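Local coordinates for protein p450 cytochrome, putative (Rippkaea orientalis, PDB 6Y01) that probably binds the molybdenum cofactor and serves as its carrier in a phototrophic bacterium, at residues 18-23 against 47-52. Numbering follows the deposited sequence.
Sequences IGVMGP and WVLLTG
Ile18 and Leu50 exchange backbone hydrogen bonds with the facing strand in a parallel pairing of strands 17-21 and 48-51. Ile18 N donates to Val48 O (2.8 Å), Leu50 N to Ile18 O (2.9 Å) and Val20 N to Leu50 O (2.9 Å). Ile18 thus spends both its N-H and its C=O on strand 48-51, and Leu50 does the same toward strand 17-21, giving the staggered bonds of a parallel pair. Gly19 CA also lies 3.2 Å from Leu50 O, a weak CA-H...O contact beside the Val20 N-H bond.

Apolar packing divides between the two faces of the sheet. On the face of Ile18 and Leu49, Val20 CG2 presses on Leu49 CD1 at 3.5 Å, tight for two methyl carbons. From the start of strand 48-51, Trp47 CE3 meets Ile18 CG1 obliquely at 3.8 Å; Ile42 of helix 29-44 touches Ile18, Val20 and Trp47. On the other face the Met21 chain, bent at chi2 (-68°) and chi3 (119°), folds back over Gly19, which has no side chain, and brings CE to 4.0 Å from Leu50 CD2.

Helix 29-44 links the strands, completing a beta-alpha-beta crossover at the centre of the parallel sheet in the Rossmann-like fold of this protein.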
ATOM      1  N   ILE D  18      -8.137  -7.046 -18.755  1.00 23.92           N
ATOM      2  CA  ILE D  18      -6.822  -7.287 -19.372  1.00 23.36           C
ATOM      3  C   ILE D  18      -5.945  -6.118 -19.014  1.00 23.53           C
ATOM      4  O   ILE D  18      -6.282  -4.947 -19.358  1.00 24.00           O
ATOM      5  CB  ILE D  18      -6.929  -7.451 -20.888  1.00 24.47           C
ATOM      6  CG1 ILE D  18      -8.004  -8.473 -21.267  1.00 27.07           C
ATOM      7  CG2 ILE D  18      -5.585  -7.813 -21.474  1.00 26.18           C
ATOM      8  CD1 ILE D  18      -7.907  -9.808 -20.644  1.00 28.23           C
ATOM      9  N   GLY D  19      -4.844  -6.397 -18.301  1.00 23.33           N
ATOM     10  CA  GLY D  19      -3.890  -5.367 -17.956  1.00 24.34           C
ATOM     11  C   GLY D  19      -2.871  -5.216 -19.048  1.00 24.79           C
ATOM     12  O   GLY D  19      -2.266  -6.174 -19.421  1.00 32.81           O
ATOM     13  N   VAL D  20      -2.696  -4.014 -19.551  1.00 22.76           N
ATOM     14  CA  VAL D  20      -1.675  -3.717 -20.563  1.00 23.61           C
ATOM     15  C   VAL D  20      -0.649  -2.816 -19.916  1.00 23.98           C
ATOM     16  O   VAL D  20      -0.971  -1.689 -19.522  1.00 24.59           O
ATOM     17  CB  VAL D  20      -2.232  -3.121 -21.865  1.00 23.85           C
ATOM     18  CG1 VAL D  20      -1.086  -2.780 -22.799  1.00 25.41           C
ATOM     19  CG2 VAL D  20      -3.203  -4.099 -22.489  1.00 26.02           C
ATOM     20  N   MET D  21       0.569  -3.337 -19.798  1.00 24.93           N
ATOM     21  CA  MET D  21       1.701  -2.658 -19.194  1.00 25.33           C
ATOM     22  C   MET D  21       2.690  -2.372 -20.327  1.00 22.95           C
ATOM     23  O   MET D  21       2.771  -3.116 -21.304  1.00 27.03           O
ATOM     24  CB  MET D  21       2.402  -3.581 -18.130  1.00 28.61           C
ATOM     25  CG  MET D  21       1.492  -4.157 -17.075  1.00 37.03           C
ATOM     26  SD  MET D  21       0.766  -2.933 -15.876  1.00 42.67           S
ATOM     27  CE  MET D  21      -0.979  -3.161 -16.207  1.00 41.88           C
ATOM     28  N   GLY D  22       3.492  -1.337 -20.184  1.00 23.85           N
ATOM     29  CA  GLY D  22       4.609  -1.120 -21.093  1.00 23.74           C
ATOM     30  C   GLY D  22       5.249   0.232 -20.843  1.00 23.50           C
ATOM     31  O   GLY D  22       4.772   1.022 -20.036  1.00 26.84           O
ATOM     32  N   PRO D  23       6.343   0.527 -21.543  1.00 25.03           N
ATOM     33  CA  PRO D  23       7.071   1.770 -21.338  1.00 24.82           C
ATOM     34  C   PRO D  23       6.326   3.020 -21.767  1.00 25.88           C
ATOM     35  O   PRO D  23       5.335   2.965 -22.515  1.00 26.45           O
ATOM     36  CB  PRO D  23       8.328   1.566 -22.205  1.00 27.09           C
ATOM     37  CG  PRO D  23       8.012   0.445 -23.175  1.00 29.33           C
ATOM     38  CD  PRO D  23       6.978  -0.387 -22.496  1.00 26.92           C
ATOM     39  N   TRP D  47     -14.138  -6.712 -23.472  1.00 28.38           N
ATOM     40  CA  TRP D  47     -13.274  -6.824 -22.273  1.00 26.70           C
ATOM     41  C   TRP D  47     -12.959  -5.445 -21.733  1.00 26.93           C
ATOM     42  O   TRP D  47     -13.039  -4.453 -22.453  1.00 28.11           O
ATOM     43  CB  TRP D  47     -12.019  -7.595 -22.624  1.00 27.97           C
ATOM     44  CG  TRP D  47     -12.263  -8.984 -23.110  1.00 29.09           C
ATOM     45  CD1 TRP D  47     -13.392  -9.735 -22.998  1.00 31.67           C
ATOM     46  CD2 TRP D  47     -11.327  -9.792 -23.821  1.00 29.83           C
ATOM     47  NE1 TRP D  47     -13.209 -10.971 -23.569  1.00 32.87           N
ATOM     48  CE2 TRP D  47     -11.949 -11.025 -24.083  1.00 30.06           C
ATOM     49  CE3 TRP D  47     -10.019  -9.579 -24.270  1.00 28.76           C
ATOM     50  CZ2 TRP D  47     -11.333 -12.034 -24.807  1.00 31.89           C
ATOM     51  CZ3 TRP D  47      -9.426 -10.574 -25.007  1.00 31.05           C
ATOM     52  CH2 TRP D  47     -10.063 -11.796 -25.245  1.00 31.66           C
ATOM     53  N   VAL D  48     -12.548  -5.401 -20.469  1.00 25.19           N
ATOM     54  CA  VAL D  48     -12.156  -4.156 -19.814  1.00 23.75           C
ATOM     55  C   VAL D  48     -10.644  -4.015 -19.927  1.00 22.74           C
ATOM     56  O   VAL D  48      -9.911  -5.034 -19.688  1.00 25.14           O
ATOM     57  CB  VAL D  48     -12.642  -4.157 -18.375  1.00 24.37           C
ATOM     58  CG1 VAL D  48     -12.172  -2.922 -17.643  1.00 24.97           C
ATOM     59  CG2 VAL D  48     -14.155  -4.277 -18.338  1.00 28.00           C
ATOM     60  N   LEU D  49     -10.155  -2.822 -20.201  1.00 22.42           N
ATOM     61  CA  LEU D  49      -8.718  -2.538 -20.236  1.00 22.95           C
ATOM     62  C   LEU D  49      -8.324  -1.898 -18.935  1.00 22.86           C
ATOM     63  O   LEU D  49      -8.947  -0.958 -18.485  1.00 23.50           O
ATOM     64  CB  LEU D  49      -8.391  -1.566 -21.363  1.00 24.11           C
ATOM     65  CG  LEU D  49      -6.937  -1.091 -21.383  1.00 23.97           C
ATOM     66  CD1 LEU D  49      -6.026  -2.191 -21.795  1.00 25.75           C
ATOM     67  CD2 LEU D  49      -6.783   0.067 -22.332  1.00 24.91           C
ATOM     68  N   LEU D  50      -7.253  -2.456 -18.335  1.00 21.96           N
ATOM     69  CA  LEU D  50      -6.631  -1.867 -17.129  1.00 21.75           C
ATOM     70  C   LEU D  50      -5.218  -1.454 -17.453  1.00 20.21           C
ATOM     71  O   LEU D  50      -4.476  -2.221 -18.070  1.00 22.99           O
ATOM     72  CB  LEU D  50      -6.686  -2.853 -15.949  1.00 22.44           C
ATOM     73  CG  LEU D  50      -6.121  -2.298 -14.647  1.00 23.01           C
ATOM     74  CD1 LEU D  50      -6.665  -3.075 -13.466  1.00 28.69           C
ATOM     75  CD2 LEU D  50      -4.595  -2.539 -14.579  1.00 25.35           C
ATOM     76  N   THR D  51      -4.848  -0.252 -17.064  1.00 20.78           N
ATOM     77  CA  THR D  51      -3.444   0.204 -17.153  1.00 20.46           C
ATOM     78  C   THR D  51      -3.078   0.948 -15.881  1.00 21.32           C
ATOM     79  O   THR D  51      -3.930   1.217 -15.027  1.00 21.10           O
ATOM     80  CB  THR D  51      -3.255   1.162 -18.347  1.00 23.63           C
ATOM     81  OG1 THR D  51      -3.727   2.481 -18.017  1.00 24.87           O
ATOM     82  CG2 THR D  51      -3.810   0.669 -19.680  1.00 23.54           C
ATOM     83  N   GLY D  52      -1.807   1.294 -15.783  1.00 21.82           N
ATOM     84  CA  GLY D  52      -1.322   2.136 -14.694  1.00 22.55           C
ATOM     85  C   GLY D  52      -1.654   3.611 -14.887  1.00 22.80           C
ATOM     86  O   GLY D  52      -1.186   4.465 -14.121  1.00 24.47           O
TER